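Local coordinates for NimC/NimA family protein (PDB 2IG6) that binds flavin mononucleotide at the interface of a homodimer and probably serves as an FMN-dependent oxidoreductase of the NimA/NimC family, at residues Glu25-Cys30 / Ile90-Glu95; Phe48-Glu53 / Tyr59-Asn64. One frame throughout, in Å; residues are numbered along the deposited sequence.

Interaction 1 (Glu25-Cys30 / Ile90-Glu95). With SO4 (sulfate ion), chain F.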
loop_
_atom_site.group_PDB
_atom_site.type_symbol
_atom_site.label_atom_id
_atom_site.label_comp_id
_atom_site.label_asym_id
_atom_site.label_seq_id
_atom_site.Cartn_x
_atom_site.Cartn_y
_atom_site.Cartn_z
ATOM N N GLU A 25 4.503 -16.700 5.716
ATOM C CA GLU A 25 5.799 -16.528 6.383
ATOM C C GLU A 25 6.331 -15.130 6.146
ATOM O O GLU A 25 6.750 -14.463 7.086
ATOM C CB GLU A 25 6.801 -17.548 5.849
ATOM C CG GLU A 25 8.201 -17.461 6.434
ATOM C CD GLU A 25 9.151 -18.442 5.760
ATOM O OE1 GLU A 25 9.296 -18.384 4.522
ATOM O OE2 GLU A 25 9.732 -19.289 6.468
ATOM N N PHE A 26 6.334 -14.711 4.881
ATOM C CA PHE A 26 6.891 -13.416 4.544
ATOM C C PHE A 26 6.073 -12.270 5.155
ATOM O O PHE A 26 6.646 -11.316 5.705
ATOM C CB PHE A 26 7.073 -13.235 3.027
ATOM C CG PHE A 26 7.908 -12.019 2.700
ATOM C CD1 PHE A 26 9.284 -12.106 2.671
ATOM C CD2 PHE A 26 7.312 -10.785 2.548
ATOM C CE1 PHE A 26 10.063 -10.976 2.438
ATOM C CE2 PHE A 26 8.083 -9.646 2.309
ATOM C CZ PHE A 26 9.441 -9.746 2.257
ATOM N N LEU A 27 4.747 -12.357 5.079
ATOM C CA LEU A 27 3.885 -11.328 5.671
ATOM C C LEU A 27 4.056 -11.234 7.182
ATOM O O LEU A 27 4.026 -10.138 7.734
ATOM C CB LEU A 27 2.413 -11.551 5.302
ATOM C CG LEU A 27 2.103 -11.228 3.825
ATOM C CD1 LEU A 27 0.681 -11.617 3.437
ATOM C CD2 LEU A 27 2.349 -9.756 3.508
ATOM N N LYS A 28 4.248 -12.384 7.846
ATOM C CA LYS A 28 4.647 -12.391 9.253
ATOM C C LYS A 28 5.974 -11.673 9.512
ATOM O O LYS A 28 6.085 -10.953 10.490
ATOM C CB LYS A 28 4.650 -13.830 9.802
ATOM C CG LYS A 28 3.257 -14.360 9.969
ATOM C CD LYS A 28 3.253 -15.732 10.601
ATOM C CE LYS A 28 1.850 -16.174 10.898
ATOM N NZ LYS A 28 1.882 -17.211 11.945
ATOM N N GLU A 29 6.955 -11.821 8.626
ATOM C CA GLU A 29 8.218 -11.101 8.740
ATOM C C GLU A 29 8.014 -9.598 8.603
ATOM O O GLU A 29 8.708 -8.819 9.262
ATOM C CB GLU A 29 9.229 -11.539 7.667
ATOM C CG GLU A 29 9.747 -12.954 7.785
ATOM C CD GLU A 29 10.620 -13.380 6.593
ATOM O OE1 GLU A 29 11.213 -12.494 5.928
ATOM O OE2 GLU A 29 10.718 -14.604 6.315
ATOM N N CYS A 30 7.098 -9.197 7.719
ATOM C CA CYS A 30 6.816 -7.778 7.483
ATOM C C CYS A 30 6.155 -7.179 8.720
ATOM O O CYS A 30 6.459 -6.057 9.090
ATOM C CB CYS A 30 5.910 -7.595 6.264
ATOM S SG CYS A 30 6.713 -8.017 4.750
ATOM N N ILE A 90 7.413 -7.616 -0.732
ATOM C CA ILE A 90 6.490 -8.494 -1.432
ATOM C C ILE A 90 5.467 -7.684 -2.217
ATOM O O ILE A 90 5.091 -6.564 -1.832
ATOM C CB ILE A 90 5.768 -9.445 -0.443
ATOM C CG1 ILE A 90 4.923 -10.496 -1.180
ATOM C CG2 ILE A 90 4.903 -8.665 0.568
ATOM C CD1 ILE A 90 4.532 -11.639 -0.307
ATOM N N ARG A 91 5.016 -8.250 -3.329
ATOM C CA ARG A 91 3.794 -7.787 -3.945
ATOM C C ARG A 91 2.927 -8.998 -4.211
ATOM O O ARG A 91 3.342 -9.928 -4.865
ATOM C CB ARG A 91 4.079 -6.990 -5.198
ATOM C CG ARG A 91 4.669 -5.610 -4.806
ATOM C CD ARG A 91 4.855 -4.739 -5.985
ATOM N NE ARG A 91 3.613 -4.275 -6.582
ATOM C CZ ARG A 91 3.566 -3.741 -7.799
ATOM N NH1 ARG A 91 4.680 -3.662 -8.510
ATOM N NH2 ARG A 91 2.437 -3.310 -8.320
ATOM N N LEU A 92 1.730 -8.989 -3.657
ATOM C CA LEU A 92 0.848 -10.149 -3.751
ATOM C C LEU A 92 -0.447 -9.642 -4.364
ATOM O O LEU A 92 -1.162 -8.854 -3.762
ATOM C CB LEU A 92 0.625 -10.751 -2.363
ATOM C CG LEU A 92 -0.422 -11.840 -2.191
ATOM C CD1 LEU A 92 -0.091 -13.009 -3.083
ATOM C CD2 LEU A 92 -0.513 -12.291 -0.732
ATOM N N THR A 93 -0.725 -10.095 -5.577
ATOM C CA THR A 93 -1.921 -9.732 -6.312
ATOM C C THR A 93 -2.919 -10.882 -6.211
ATOM O O THR A 93 -2.529 -12.030 -6.357
ATOM C CB THR A 93 -1.560 -9.518 -7.796
ATOM O OG1 THR A 93 -0.418 -8.652 -7.896
ATOM C CG2 THR A 93 -2.726 -8.919 -8.565
ATOM N N GLY A 94 -4.198 -10.596 -5.979
ATOM C CA GLY A 94 -5.170 -11.683 -5.968
ATOM C C GLY A 94 -6.599 -11.251 -5.756
ATOM O O GLY A 94 -6.926 -10.070 -5.871
ATOM N N GLU A 95 -7.436 -12.224 -5.428
ATOM C CA GLU A 95 -8.840 -11.985 -5.120
ATOM C C GLU A 95 -9.186 -12.551 -3.755
ATOM O O GLU A 95 -8.680 -13.599 -3.358
ATOM C CB GLU A 95 -9.722 -12.612 -6.184
ATOM C CG GLU A 95 -9.666 -11.860 -7.489
ATOM C CD GLU A 95 -10.712 -12.282 -8.521
ATOM O OE1 GLU A 95 -11.658 -13.045 -8.201
ATOM O OE2 GLU A 95 -10.577 -11.821 -9.671
HETATM S S SO4 F . 5.415 -1.026 -10.607
HETATM O O1 SO4 F . 6.004 -0.134 -11.624
HETATM O O2 SO4 F . 6.049 -2.333 -10.657
HETATM O O3 SO4 F . 5.663 -0.406 -9.318
HETATM O O4 SO4 F . 3.980 -1.139 -10.853
#
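Immediately after Ile90, which packs on Phe26 and Leu27, Arg91 donates a hydrogen bond from NH1 to sulfate atom O2 (2.9 Å). The oxygen lies at the edge of the guanidinium, in its plane, although the N-H is bent to 135°. Arg46 NH2 and Cys68 N of the second subunit hold the same sulfate. In the first site the equivalent groups, Arg46 NH2 and Cys68 N of this chain together with Arg91 NH1 of the second subunit, bind FMN; by analogy the sulfate probably occupies an anion pocket of the second flavin site. A salt bridge from Arg91 NH2 to Glu79 helps fix the guanidinium.

Successive residues point to opposite faces of the strand: Arg91 faces the second subunit, whereas Ile90 and Leu92 turn toward helix 13-30. The strand belongs to the FMN-binding split barrel of the pyridoxamine 5'-phosphate oxidase family, with the helix packed against the antiparallel sheet. The local axes of 25-30 and 90-95 pass 10.3 Å apart and run at 128°. The three contacts across the gap are all between apolar side chains.

Phe26 meets Ile90 with the CD2-CE2 side of its ring. Its CG is anti to the backbone N (chi1 -168°), which carries the ring alongside Ile90, the two side chains pointing opposite ways as they pass. Ile90 CB rests obliquely there, 3.6 Å from Phe26 CE2. Leu27 lies nearly perpendicular to Ile90, with Leu27 CD2 4.0 Å from Ile90 CG2. Its other methyl, Leu27 CD1, makes a looser approach to Leu92 CD2 at 4.4 Å. Ile138 of strand 126-139 touches both Phe26 and Ile90, and Phe148 packs on Ile90 and Leu92.

Interaction 2 (Phe48-Glu53 / Tyr59-Asn64). With FMN (flavin mononucleotide), chain D.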
loop_
_atom_site.group_PDB
_atom_site.type_symbol
_atom_site.label_atom_id
_atom_site.label_comp_id
_atom_site.label_asym_id
_atom_site.label_seq_id
_atom_site.Cartn_x
_atom_site.Cartn_y
_atom_site.Cartn_z
ATOM N N PHE A 48 -2.573 -3.135 7.232
ATOM C CA PHE A 48 -3.197 -4.329 7.809
ATOM C C PHE A 48 -2.099 -5.077 8.576
ATOM O O PHE A 48 -0.909 -4.863 8.358
ATOM C CB PHE A 48 -3.781 -5.235 6.705
ATOM C CG PHE A 48 -5.276 -5.100 6.499
ATOM C CD1 PHE A 48 -5.913 -3.872 6.523
ATOM C CD2 PHE A 48 -6.049 -6.228 6.256
ATOM C CE1 PHE A 48 -7.293 -3.776 6.331
ATOM C CE2 PHE A 48 -7.396 -6.129 6.023
ATOM C CZ PHE A 48 -8.037 -4.912 6.093
ATOM N N GLY A 49 -2.464 -5.970 9.475
ATOM C CA GLY A 49 -1.422 -6.585 10.291
ATOM C C GLY A 49 -1.687 -7.955 10.867
ATOM O O GLY A 49 -0.948 -8.389 11.722
ATOM N N ALA A 50 -2.719 -8.627 10.405
ATOM C CA ALA A 50 -3.074 -9.933 10.973
ATOM C C ALA A 50 -3.209 -10.840 9.782
ATOM O O ALA A 50 -3.835 -10.471 8.787
ATOM C CB ALA A 50 -4.372 -9.855 11.751
ATOM N N VAL A 51 -2.538 -11.973 9.841
ATOM C CA VAL A 51 -2.710 -13.019 8.852
ATOM C C VAL A 51 -2.674 -14.332 9.570
ATOM O O VAL A 51 -2.001 -14.488 10.600
ATOM C CB VAL A 51 -1.609 -13.030 7.723
ATOM C CG1 VAL A 51 -1.789 -11.870 6.805
ATOM C CG2 VAL A 51 -0.197 -13.037 8.319
ATOM N N PHE A 52 -3.410 -15.293 9.032
ATOM C CA PHE A 52 -3.371 -16.652 9.550
ATOM C C PHE A 52 -3.744 -17.595 8.411
ATOM O O PHE A 52 -4.207 -17.143 7.350
ATOM C CB PHE A 52 -4.313 -16.830 10.755
ATOM C CG PHE A 52 -5.766 -16.704 10.424
ATOM C CD1 PHE A 52 -6.377 -15.465 10.362
ATOM C CD2 PHE A 52 -6.537 -17.836 10.174
ATOM C CE1 PHE A 52 -7.714 -15.343 10.051
ATOM C CE2 PHE A 52 -7.889 -17.717 9.865
ATOM C CZ PHE A 52 -8.468 -16.468 9.806
ATOM N N GLU A 53 -3.494 -18.881 8.621
ATOM C CA GLU A 53 -3.865 -19.901 7.653
ATOM C C GLU A 53 -4.972 -20.794 8.197
ATOM O O GLU A 53 -5.036 -21.091 9.408
ATOM C CB GLU A 53 -2.655 -20.751 7.264
ATOM C CG GLU A 53 -2.216 -21.751 8.310
ATOM C CD GLU A 53 -1.065 -22.626 7.844
ATOM O OE1 GLU A 53 -1.294 -23.501 6.977
ATOM O OE2 GLU A 53 0.056 -22.436 8.369
ATOM N N TYR A 59 -5.616 -16.100 5.098
ATOM C CA TYR A 59 -6.673 -15.211 5.576
ATOM C C TYR A 59 -6.134 -13.884 6.104
ATOM O O TYR A 59 -5.044 -13.834 6.680
ATOM C CB TYR A 59 -7.446 -15.864 6.728
ATOM C CG TYR A 59 -8.449 -16.911 6.292
ATOM C CD1 TYR A 59 -8.036 -18.198 5.993
ATOM C CD2 TYR A 59 -9.815 -16.606 6.199
ATOM C CE1 TYR A 59 -8.950 -19.168 5.606
ATOM C CE2 TYR A 59 -10.722 -17.556 5.802
ATOM C CZ TYR A 59 -10.283 -18.836 5.508
ATOM O OH TYR A 59 -11.189 -19.809 5.147
ATOM N N ILE A 60 -6.936 -12.840 5.888
ATOM C CA ILE A 60 -6.810 -11.531 6.511
ATOM C C ILE A 60 -8.097 -11.281 7.285
ATOM O O ILE A 60 -9.067 -12.024 7.128
ATOM C CB ILE A 60 -6.556 -10.425 5.468
ATOM C CG1 ILE A 60 -7.680 -10.343 4.418
ATOM C CG2 ILE A 60 -5.212 -10.690 4.799
ATOM C CD1 ILE A 60 -7.615 -9.178 3.465
ATOM N N VAL A 61 -8.100 -10.270 8.143
ATOM C CA VAL A 61 -9.272 -9.989 8.940
ATOM C C VAL A 61 -9.681 -8.546 8.744
ATOM O O VAL A 61 -8.861 -7.679 8.407
ATOM C CB VAL A 61 -9.061 -10.323 10.466
ATOM C CG1 VAL A 61 -8.492 -11.721 10.644
ATOM C CG2 VAL A 61 -8.174 -9.310 11.145
ATOM N N SER A 62 -10.962 -8.288 8.944
ATOM C CA SER A 62 -11.472 -6.936 8.955
ATOM C C SER A 62 -12.793 -6.895 9.729
ATOM O O SER A 62 -13.051 -7.723 10.579
ATOM C CB SER A 62 -11.623 -6.368 7.521
ATOM O OG SER A 62 -11.576 -4.948 7.539
ATOM N N ASN A 63 -13.567 -5.867 9.444
ATOM C CA ASN A 63 -14.774 -5.485 10.179
ATOM C C ASN A 63 -15.801 -5.130 9.094
ATOM O O ASN A 63 -15.500 -4.311 8.221
ATOM C CB ASN A 63 -14.309 -4.268 10.986
ATOM C CG ASN A 63 -15.384 -3.488 11.622
ATOM O OD1 ASN A 63 -16.497 -3.401 11.146
ATOM N ND2 ASN A 63 -15.014 -2.821 12.699
ATOM N N ASN A 64 -16.985 -5.733 9.145
ATOM C CA ASN A 64 -17.956 -5.587 8.056
ATOM C C ASN A 64 -18.635 -4.224 7.972
ATOM O O ASN A 64 -19.433 -3.984 7.067
ATOM C CB ASN A 64 -18.987 -6.716 8.068
ATOM C CG ASN A 64 -19.840 -6.730 9.327
ATOM O OD1 ASN A 64 -20.073 -5.691 9.954
ATOM N ND2 ASN A 64 -20.293 -7.917 9.709
HETATM N N1 FMN D . -7.721 -3.080 9.930
HETATM C C2 FMN D . -8.283 -4.291 9.565
HETATM O O2 FMN D . -9.454 -4.301 9.218
HETATM N N3 FMN D . -7.522 -5.441 9.567
HETATM C C4 FMN D . -6.212 -5.435 9.997
HETATM O O4 FMN D . -5.490 -6.421 9.831
HETATM C C4A FMN D . -5.639 -4.212 10.365
HETATM N N5 FMN D . -4.323 -4.170 10.805
HETATM C C5A FMN D . -3.759 -2.952 11.137
HETATM C C6 FMN D . -2.426 -2.906 11.542
HETATM C C7 FMN D . -1.856 -1.687 11.877
HETATM C C7M FMN D . -0.444 -1.685 12.374
HETATM C C8 FMN D . -2.624 -0.521 11.811
HETATM C C8M FMN D . -2.007 0.838 11.992
HETATM C C9 FMN D . -3.949 -0.556 11.431
HETATM C C9A FMN D . -4.527 -1.793 11.071
HETATM N N10 FMN D . -5.850 -1.836 10.672
HETATM C C10 FMN D . -6.407 -3.061 10.326
HETATM C "C1'" FMN D . -6.775 -0.655 10.714
HETATM C "C2'" FMN D . -6.966 -0.067 9.310
HETATM O "O2'" FMN D . -5.741 0.445 8.773
HETATM C "C3'" FMN D . -8.017 1.025 9.410
HETATM O "O3'" FMN D . -9.201 0.542 10.049
HETATM C "C4'" FMN D . -8.360 1.616 8.043
HETATM O "O4'" FMN D . -9.004 2.847 8.269
HETATM C "C5'" FMN D . -9.312 0.715 7.256
HETATM O "O5'" FMN D . -9.421 1.083 5.885
HETATM P P FMN D . -10.661 1.994 5.415
HETATM O O1P FMN D . -10.579 2.258 3.958
HETATM O O2P FMN D . -10.583 3.279 6.207
HETATM O O3P FMN D . -11.961 1.296 5.761
HETATM O O HOH W 1 -5.719 -8.731 8.366
#
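Two first torsions set the aromatic pair. In Phe52, CG stands between the backbone N and the carbonyl carbon (chi1 67°), so the ring folds over the neighbouring strand. In Tyr59, CG is anti to the carbonyl carbon (chi1 -78°) and leads its ring outward. One face of Phe52 therefore receives a CH-pi contact from Tyr59 CB, 3.5 Å from the ring centroid. The two rings are nearly parallel, at 13°, but so slid apart that they barely overlap. Val61 CG1 meets the edge of the same ring, 3.8 Å from Phe52 CE1, and the Tyr59 hydroxyl is hydrogen-bonded to Asp99 OD2.

Beneath the rings, Phe52 and Tyr59 form an antiparallel hydrogen-bonded pair of the 52-54/57-63 hairpin: Tyr59 N to Phe52 O is 2.9 Å, Phe52 N to Tyr59 O 3.2 Å. Beyond it, Gly49 and Ala50 run as loop, and with Val61 and Ser62 they hold the pyrimidine end of FMN, as in the FMN-binding split barrels. Water 1 bridges Ala50 O and FMN O4 and accepts from Val61 N at 2.8 Å. Separate groups read each polar site of the pyrimidine edge. Gly49 N donates to FMN O4 (3.1 Å). Val61 O accepts from FMN N3 (2.9 Å), and Ser62 OG donates to FMN O2 (2.8 Å). Phe48 lays one ring face against the flavin, with N3 over its centre, while Ile60 CD1 approaches the Phe48 ring obliquely at CE2.

Overall arrangement
Both contacts are buried and reach the same antiparallel sheet, yet they do different work. Interaction 1 joins elements distant in sequence, a helix and a strand, through aliphatic and aromatic side chains without a hydrogen bond between them. Interaction 2 lies within the chain loop that interaction 1 closes and joins two neighbouring strands of a hairpin, with backbone bonds at one end and a flavin at the other. They meet where Leu27 and Lys28 of the helix pack on Val51, their centres about 12 Å apart. Flavin binding draws on both: 48-53/59-64 grips the isoalloxazine of its own subunit, whereas Arg91 in 90-95 faces the site of the second.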